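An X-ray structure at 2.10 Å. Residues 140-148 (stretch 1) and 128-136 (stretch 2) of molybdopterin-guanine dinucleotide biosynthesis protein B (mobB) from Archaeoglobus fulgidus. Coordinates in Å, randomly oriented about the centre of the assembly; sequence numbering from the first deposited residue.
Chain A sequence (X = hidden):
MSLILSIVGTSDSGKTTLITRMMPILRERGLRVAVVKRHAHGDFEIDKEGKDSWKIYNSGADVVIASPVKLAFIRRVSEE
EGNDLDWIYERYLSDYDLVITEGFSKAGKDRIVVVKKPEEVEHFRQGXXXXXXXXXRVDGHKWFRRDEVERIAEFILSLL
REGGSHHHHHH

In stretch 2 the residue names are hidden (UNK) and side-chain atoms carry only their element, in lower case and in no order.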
# COMPACT_ATOMS: atom_id res chain seq x y z
N GLY A 140 28.95 -27.09 1.98
CA GLY A 140 28.94 -26.62 0.60
C GLY A 140 28.42 -25.22 0.47
O GLY A 140 28.32 -24.72 -0.64
N HIS A 141 28.11 -24.58 1.61
CA HIS A 141 27.54 -23.22 1.67
C HIS A 141 28.00 -22.47 2.90
O HIS A 141 28.25 -23.08 3.95
CB HIS A 141 26.01 -23.26 1.73
CG HIS A 141 25.37 -23.97 0.59
ND1 HIS A 141 25.22 -23.39 -0.65
CD2 HIS A 141 24.86 -25.21 0.50
CE1 HIS A 141 24.64 -24.25 -1.46
NE2 HIS A 141 24.40 -25.36 -0.79
N LYS A 142 28.03 -21.14 2.78
CA LYS A 142 28.16 -20.27 3.95
C LYS A 142 27.05 -20.63 4.96
O LYS A 142 25.89 -20.78 4.58
CB LYS A 142 28.06 -18.81 3.50
CG LYS A 142 28.37 -17.82 4.56
CD LYS A 142 29.78 -17.30 4.44
CE LYS A 142 30.28 -16.77 5.81
NZ LYS A 142 30.08 -15.32 5.97
N TRP A 143 27.40 -20.77 6.22
CA TRP A 143 26.48 -21.38 7.18
C TRP A 143 26.41 -20.57 8.46
O TRP A 143 27.43 -20.16 8.98
CB TRP A 143 26.87 -22.85 7.47
CG TRP A 143 26.19 -23.40 8.72
CD1 TRP A 143 24.83 -23.59 8.91
CD2 TRP A 143 26.83 -23.82 9.94
NE1 TRP A 143 24.60 -24.07 10.18
CE2 TRP A 143 25.80 -24.23 10.83
CE3 TRP A 143 28.16 -23.87 10.38
CZ2 TRP A 143 26.06 -24.70 12.13
CZ3 TRP A 143 28.42 -24.32 11.68
CH2 TRP A 143 27.35 -24.74 12.54
N PHE A 144 25.21 -20.33 8.94
CA PHE A 144 24.95 -19.71 10.24
C PHE A 144 23.93 -20.57 10.97
O PHE A 144 23.12 -21.27 10.35
CB PHE A 144 24.34 -18.29 10.06
CG PHE A 144 25.21 -17.35 9.27
CD1 PHE A 144 26.28 -16.67 9.89
CD2 PHE A 144 25.00 -17.16 7.93
CE1 PHE A 144 27.13 -15.83 9.16
CE2 PHE A 144 25.82 -16.32 7.20
CZ PHE A 144 26.89 -15.66 7.81
N ARG A 145 23.97 -20.53 12.28
CA ARG A 145 22.89 -21.08 13.10
C ARG A 145 21.73 -20.09 13.21
O ARG A 145 21.92 -18.92 13.02
CB ARG A 145 23.43 -21.40 14.50
CG ARG A 145 24.55 -22.43 14.51
CD ARG A 145 25.26 -22.50 15.85
NE ARG A 145 24.34 -22.76 16.96
CZ ARG A 145 24.71 -23.32 18.11
NH1 ARG A 145 25.99 -23.71 18.30
NH2 ARG A 145 23.81 -23.53 19.08
N ARG A 146 20.53 -20.58 13.53
CA ARG A 146 19.28 -19.77 13.66
C ARG A 146 19.44 -18.51 14.52
O ARG A 146 18.90 -17.45 14.21
CB ARG A 146 18.13 -20.64 14.23
CG ARG A 146 16.93 -21.02 13.32
CD ARG A 146 17.19 -21.79 11.93
NE ARG A 146 17.72 -23.16 11.99
CZ ARG A 146 17.04 -24.30 12.23
NH1 ARG A 146 15.72 -24.28 12.44
NH2 ARG A 146 17.69 -25.46 12.27
N ASP A 147 20.24 -18.63 15.58
CA ASP A 147 20.44 -17.62 16.61
C ASP A 147 21.41 -16.49 16.26
O ASP A 147 21.54 -15.52 17.01
CB ASP A 147 20.98 -18.34 17.88
CG ASP A 147 21.72 -19.70 17.57
OD1 ASP A 147 21.09 -20.66 17.01
OD2 ASP A 147 22.94 -19.84 17.93
N GLU A 148 22.12 -16.61 15.15
CA GLU A 148 23.25 -15.72 14.91
C GLU A 148 22.79 -14.47 14.11
O GLU A 148 23.37 -14.11 13.07
CB GLU A 148 24.36 -16.49 14.17
CG GLU A 148 25.12 -17.54 15.00
CD GLU A 148 26.29 -18.12 14.20
OE1 GLU A 148 26.06 -18.94 13.30
OE2 GLU A 148 27.45 -17.75 14.45
N UNK A 128 20.61 -18.32 -6.72
CA UNK A 128 21.88 -18.45 -6.01
C UNK A 128 21.75 -18.47 -4.49
O UNK A 128 21.16 -17.55 -3.89
c UNK A 128 25.25 -16.75 -6.88
c UNK A 128 25.87 -14.52 -6.00
c UNK A 128 24.28 -17.66 -6.11
c UNK A 128 22.85 -17.33 -6.43
n UNK A 128 26.51 -13.82 -5.06
n UNK A 128 25.90 -15.85 -5.94
n UNK A 128 25.23 -13.90 -7.01
N UNK A 129 22.30 -19.54 -3.88
CA UNK A 129 22.27 -19.70 -2.43
C UNK A 129 23.46 -18.94 -1.87
O UNK A 129 24.63 -19.27 -2.14
c UNK A 129 22.20 -21.19 -1.95
c UNK A 129 20.87 -21.84 -2.40
c UNK A 129 20.91 -23.38 -2.38
c UNK A 129 22.39 -21.29 -0.41
N UNK A 130 23.15 -17.94 -1.06
CA UNK A 130 24.16 -17.07 -0.52
C UNK A 130 24.60 -17.61 0.81
O UNK A 130 25.79 -17.46 1.20
c UNK A 130 23.18 -14.89 -1.60
c UNK A 130 22.79 -13.51 -1.28
c UNK A 130 24.29 -14.93 -2.65
c UNK A 130 23.59 -15.65 -0.33
N UNK A 131 23.62 -18.19 1.54
CA UNK A 131 23.93 -18.79 2.84
C UNK A 131 22.80 -19.66 3.31
O UNK A 131 21.65 -19.51 2.85
c UNK A 131 24.22 -17.70 3.88
N UNK A 132 23.11 -20.56 4.23
CA UNK A 132 22.12 -21.46 4.76
C UNK A 132 22.06 -21.19 6.24
O UNK A 132 23.12 -21.07 6.89
c UNK A 132 22.44 -23.25 2.88
c UNK A 132 21.46 -23.90 5.20
c UNK A 132 22.44 -22.96 4.46
N UNK A 133 20.84 -21.07 6.76
CA UNK A 133 20.62 -20.94 8.22
C UNK A 133 20.04 -22.27 8.77
O UNK A 133 18.96 -22.69 8.38
c UNK A 133 19.51 -19.66 10.05
c UNK A 133 20.43 -18.48 8.04
c UNK A 133 19.75 -19.75 8.55
N UNK A 134 20.79 -22.91 9.65
CA UNK A 134 20.45 -24.24 10.13
C UNK A 134 21.21 -24.48 11.44
O UNK A 134 22.41 -24.17 11.55
s UNK A 134 20.29 -26.93 9.51
c UNK A 134 20.84 -25.27 9.09
N UNK A 135 20.53 -24.98 12.45
CA UNK A 135 21.22 -25.31 13.73
C UNK A 135 22.30 -26.40 13.65
O UNK A 135 23.25 -26.42 14.42
c UNK A 135 19.61 -24.29 15.41
o UNK A 135 20.33 -23.26 15.46
c UNK A 135 20.18 -25.59 14.83
o UNK A 135 18.46 -24.29 15.85
N UNK A 136 22.11 -27.28 12.70
CA UNK A 136 23.06 -28.32 12.35
C UNK A 136 23.93 -27.81 11.19
O UNK A 136 23.42 -27.22 10.22
c UNK A 136 22.42 -32.00 11.16
o UNK A 136 23.18 -32.91 10.80
c UNK A 136 22.28 -29.56 11.89
o UNK A 136 21.15 -32.04 11.07
c UNK A 136 23.15 -30.77 11.72

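Position 128 has seven side-chain atoms: three carbons, a nitrogen, then a carbon carrying two more nitrogens. That is a guanidinium. It is exposed and touches nothing on stretch 1. The residue is Arg128.

Position 129 has four carbons, forked at the first, with one arm two carbons long. CA-to-CB points toward stretch 1, and one branch approaches the His141 ring. The residue is Ile129; its CG2 lies 3.5 Å from ND1 of His141.

Position 130 also has four carbons, but the fork is at the second. Its CA-to-CB bond points away from stretch 1, and only the backbone makes contact: O of 130 is 3.5 Å from CB of Lys142. The residue is Leu130.

Position 131 has a single carbon. It is buried and lies at the edge of the Phe144 ring, with CB 3.9 Å from CE2 of Phe144. The residue is Ala131.

Position 132 has three carbons, one carrying the other two. The side chain is on the same sheet face as Trp143, and one methyl reaches His141. The residue is Val132; its CG2 is 3.8 Å from CB of His141.

Position 133 has the same three-carbon fork, on the same sheet face as Phe144. One methyl packs against Arg146. The residue is Val133, with CG1 3.7 Å from CD of Arg146.

Position 134 has one carbon and one sulfur. CB lies 4.1 Å from NE1 of Trp143. The residue is Cys134; its SG is 4.1 Å from NH2 of Arg146.

Position 135 has two carbons, the second carrying two oxygens, so it is a short carboxylate. It comes close to Arg145, Arg146 and Asp147. The residue is Asp135. Its OD1 accepts a weak hydrogen bond from N of Arg146 (3.3 Å), and its OD2 lies over a face of that guanidinium, in a long salt bridge with NH2 of Arg146 (3.8 Å). No N-H points at this oxygen, so the attraction is of charge alone.

Position 136 has three carbons, the third carrying two oxygens. The CA-to-CB bond points away from stretch 1, and no side-chain atom comes within 6 Å of it. The residue is Glu136.

The contact is a short parallel pairing. N of Val132 donates to O of Lys142 (2.8 Å), N of Phe144 to O of Val132 (3.0 Å), and N of Cys134 to O of Phe144 (2.9 Å). Beyond these, NE1 of Trp143 donates to O of Cys134 (2.6 Å), so a side chain extends the backbone ladder. Apolar packing supports the pairing, and the charged groups around Asp135 gather past the strand pairing.

Stretch 2, residues 128-136: RILAVVCDE
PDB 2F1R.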